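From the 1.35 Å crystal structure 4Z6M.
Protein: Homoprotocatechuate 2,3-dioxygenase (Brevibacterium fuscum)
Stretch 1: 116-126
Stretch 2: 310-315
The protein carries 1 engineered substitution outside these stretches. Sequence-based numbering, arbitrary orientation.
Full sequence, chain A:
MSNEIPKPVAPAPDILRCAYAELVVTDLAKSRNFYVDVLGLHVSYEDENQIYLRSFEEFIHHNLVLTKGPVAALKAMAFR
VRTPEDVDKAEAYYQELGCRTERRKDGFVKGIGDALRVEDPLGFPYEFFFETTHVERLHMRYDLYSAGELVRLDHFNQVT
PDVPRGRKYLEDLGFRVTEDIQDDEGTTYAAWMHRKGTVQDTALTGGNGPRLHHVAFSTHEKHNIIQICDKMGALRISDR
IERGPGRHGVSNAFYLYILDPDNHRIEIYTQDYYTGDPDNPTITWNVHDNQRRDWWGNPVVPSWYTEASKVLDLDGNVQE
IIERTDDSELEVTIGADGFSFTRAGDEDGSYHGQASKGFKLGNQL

Stretch 1 (116-126) LRVEDPLGFPY
Stretch 2 (310-315) KVLDLD

A single direct hydrogen bond joins these two stretches, and it pairs a carboxylate with a backbone amide: Leu314 N donates to Glu119 OE2 at 2.8 Å, nearly straight at 173°. Stretch 1 is a hairpin. Strand 116-119 returns as strand 125-126, with Val118 N to Tyr126 O at 2.9 Å, Tyr126 N to Val118 O at 3.1 Å and Asp120 N to Phe124 O at 2.9 Å. A type I turn from Asp120 to Gly123 reverses the chain, closed by Gly123 N to Asp120 O at 2.8 Å. Asp120 OD1 accepts from Leu122 N and Phe124 N, both at 2.9 Å. Gly123, at phi/psi 90/10, suits its corner because a CB would jam against the preceding carbonyl.

Stretch 2 has no regular helix or strand. It is extended from Val311 (-124/151) through Leu312 (-99/150) and Asp313 (-83/-178), then bends at Leu314 (-75/-10). Val311 lies nearest Phe124 and Asp313 nearest Pro125, with CA atoms 6.8 and 6.2 Å apart. Glu119 (m, t, chi3 15°) points toward this bend, long enough to reach the amide. Asp313, chi1 p, turns its end away and accepts from Asp315 N through OD1 at 2.9 Å; even so, Asp313 OD1 lies 4.5 Å from Glu119 OE2, a close approach of like charges.

The contact buries 410 Å² in all, with Leu314 (95 Å²) and Glu119 (70 Å²) the most covered residues, and apolar packing surrounds the hydrogen bond. Leu314 (m, t) points toward the hairpin, its CD2 3.7 Å from Arg117 CB; Arg117 (m, t, t) thus offers an aliphatic base while its charged end leads away. Compact, branched Val311 (m) places CG2 4.0 Å from Pro125 CD and CG1 4.0 Å from Phe124 CE2, obliquely to that ring (chi1 m, chi2 87°). Pro125, its ring C-gamma endo, sets CG 3.4 Å from Leu312 O. One water donates to both Gly123 O and Leu312 O at 2.8 Å, bridging two carbonyls that cannot bond each other.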

# COMPACT_ATOMS: atom_id res chain seq x y z
N LEU A 116 -39.67 -9.02 -5.23
CA LEU A 116 -40.67 -8.38 -4.37
C LEU A 116 -40.14 -7.03 -3.93
O LEU A 116 -39.06 -6.97 -3.32
CB LEU A 116 -40.92 -9.25 -3.15
CG LEU A 116 -41.91 -8.68 -2.14
CD1 LEU A 116 -43.33 -8.90 -2.66
CD2 LEU A 116 -41.70 -9.29 -0.78
N ARG A 117 -40.91 -5.98 -4.16
CA ARG A 117 -40.64 -4.71 -3.52
C ARG A 117 -41.69 -4.43 -2.47
O ARG A 117 -42.87 -4.82 -2.63
CB ARG A 117 -40.57 -3.58 -4.54
CG ARG A 117 -39.28 -3.66 -5.34
CD ARG A 117 -39.04 -2.47 -6.25
NE ARG A 117 -37.79 -2.67 -6.97
CZ ARG A 117 -37.18 -1.75 -7.72
NH1 ARG A 117 -37.71 -0.55 -7.90
NH2 ARG A 117 -36.01 -2.04 -8.30
N VAL A 118 -41.25 -3.78 -1.39
CA VAL A 118 -42.12 -3.50 -0.26
C VAL A 118 -41.88 -2.09 0.22
O VAL A 118 -40.77 -1.58 0.10
CB VAL A 118 -41.93 -4.51 0.88
CG1 VAL A 118 -42.05 -5.92 0.38
CG2 VAL A 118 -40.60 -4.33 1.57
N GLU A 119 -42.92 -1.45 0.74
CA GLU A 119 -42.77 -0.28 1.59
C GLU A 119 -42.68 -0.75 3.03
O GLU A 119 -43.68 -1.16 3.62
CB GLU A 119 -43.97 0.67 1.42
CG GLU A 119 -44.03 1.31 0.06
CD GLU A 119 -45.32 2.09 -0.21
OE1 GLU A 119 -46.08 2.39 0.75
OE2 GLU A 119 -45.57 2.40 -1.41
N ASP A 120 -41.47 -0.75 3.57
CA ASP A 120 -41.23 -1.48 4.82
C ASP A 120 -41.73 -0.64 6.00
O ASP A 120 -42.18 0.52 5.81
CB ASP A 120 -39.78 -1.95 4.93
CG ASP A 120 -38.85 -0.98 5.63
OD1 ASP A 120 -39.11 0.24 5.78
OD2 ASP A 120 -37.77 -1.49 6.02
N PRO A 121 -41.72 -1.21 7.21
CA PRO A 121 -42.29 -0.48 8.37
C PRO A 121 -41.63 0.86 8.72
O PRO A 121 -42.22 1.68 9.45
CB PRO A 121 -42.10 -1.47 9.52
CG PRO A 121 -42.06 -2.80 8.88
CD PRO A 121 -41.37 -2.59 7.57
N LEU A 122 -40.41 1.08 8.23
CA LEU A 122 -39.72 2.35 8.39
C LEU A 122 -39.86 3.28 7.20
O LEU A 122 -39.24 4.34 7.16
CB LEU A 122 -38.22 2.12 8.69
CG LEU A 122 -37.90 1.19 9.86
CD1 LEU A 122 -36.38 1.03 10.02
CD2 LEU A 122 -38.55 1.67 11.15
N GLY A 123 -40.65 2.86 6.21
CA GLY A 123 -40.91 3.70 5.04
C GLY A 123 -39.94 3.51 3.88
O GLY A 123 -39.96 4.30 2.94
N PHE A 124 -39.09 2.48 3.95
CA PHE A 124 -38.06 2.30 2.95
C PHE A 124 -38.50 1.31 1.88
O PHE A 124 -39.15 0.32 2.18
CB PHE A 124 -36.74 1.83 3.58
CG PHE A 124 -36.03 2.91 4.31
CD1 PHE A 124 -36.34 3.15 5.64
CD2 PHE A 124 -35.07 3.68 3.69
CE1 PHE A 124 -35.69 4.16 6.33
CE2 PHE A 124 -34.43 4.70 4.38
CZ PHE A 124 -34.74 4.92 5.70
N PRO A 125 -38.10 1.57 0.63
CA PRO A 125 -38.42 0.68 -0.48
C PRO A 125 -37.37 -0.42 -0.54
O PRO A 125 -36.30 -0.25 -1.15
CB PRO A 125 -38.36 1.61 -1.70
CG PRO A 125 -37.39 2.66 -1.32
CD PRO A 125 -37.50 2.84 0.17
N TYR A 126 -37.67 -1.55 0.08
CA TYR A 126 -36.81 -2.72 0.03
C TYR A 126 -37.19 -3.61 -1.15
O TYR A 126 -38.38 -3.77 -1.43
CB TYR A 126 -36.92 -3.53 1.32
CG TYR A 126 -36.07 -3.11 2.50
CD1 TYR A 126 -35.36 -1.91 2.55
CD2 TYR A 126 -35.92 -3.99 3.56
CE1 TYR A 126 -34.54 -1.61 3.64
CE2 TYR A 126 -35.11 -3.69 4.65
CZ TYR A 126 -34.42 -2.49 4.69
OH TYR A 126 -33.59 -2.22 5.75
N LYS A 310 -33.87 11.70 -0.28
CA LYS A 310 -35.26 11.28 -0.29
C LYS A 310 -35.38 9.82 -0.68
O LYS A 310 -34.51 9.29 -1.40
CB LYS A 310 -36.03 12.14 -1.29
CG LYS A 310 -36.02 13.63 -0.98
CD LYS A 310 -36.52 14.47 -2.16
CE LYS A 310 -36.12 15.93 -2.00
NZ LYS A 310 -36.69 16.78 -3.08
N VAL A 311 -36.46 9.16 -0.25
CA VAL A 311 -36.78 7.83 -0.72
C VAL A 311 -38.18 7.82 -1.32
O VAL A 311 -39.04 8.58 -0.90
CB VAL A 311 -36.64 6.72 0.36
CG1 VAL A 311 -35.34 6.90 1.12
CG2 VAL A 311 -37.82 6.63 1.29
N LEU A 312 -38.40 6.93 -2.27
CA LEU A 312 -39.70 6.82 -2.94
C LEU A 312 -40.53 5.69 -2.37
O LEU A 312 -40.00 4.70 -1.89
CB LEU A 312 -39.53 6.59 -4.44
CG LEU A 312 -38.68 7.64 -5.17
CD1 LEU A 312 -38.65 7.36 -6.67
CD2 LEU A 312 -39.16 9.06 -4.91
N ASP A 313 -41.85 5.87 -2.43
CA ASP A 313 -42.78 4.78 -2.24
C ASP A 313 -42.95 3.99 -3.55
O ASP A 313 -42.29 4.29 -4.56
CB ASP A 313 -44.11 5.33 -1.66
CG ASP A 313 -44.91 6.17 -2.65
OD1 ASP A 313 -44.72 6.08 -3.88
OD2 ASP A 313 -45.75 6.98 -2.16
N LEU A 314 -43.81 2.98 -3.55
CA LEU A 314 -43.92 2.08 -4.69
C LEU A 314 -44.66 2.69 -5.88
O LEU A 314 -44.69 2.10 -6.97
CB LEU A 314 -44.57 0.77 -4.27
CG LEU A 314 -43.74 -0.10 -3.32
CD1 LEU A 314 -44.46 -1.41 -3.06
CD2 LEU A 314 -42.33 -0.35 -3.83
N ASP A 315 -45.28 3.86 -5.67
CA ASP A 315 -45.89 4.65 -6.75
C ASP A 315 -44.96 5.72 -7.32
O ASP A 315 -45.34 6.47 -8.23
CB ASP A 315 -47.14 5.37 -6.23
CG ASP A 315 -48.18 4.42 -5.73
OD1 ASP A 315 -48.48 3.44 -6.43
OD2 ASP A 315 -48.69 4.66 -4.62
O HOH W 1 -41.00 3.51 0.48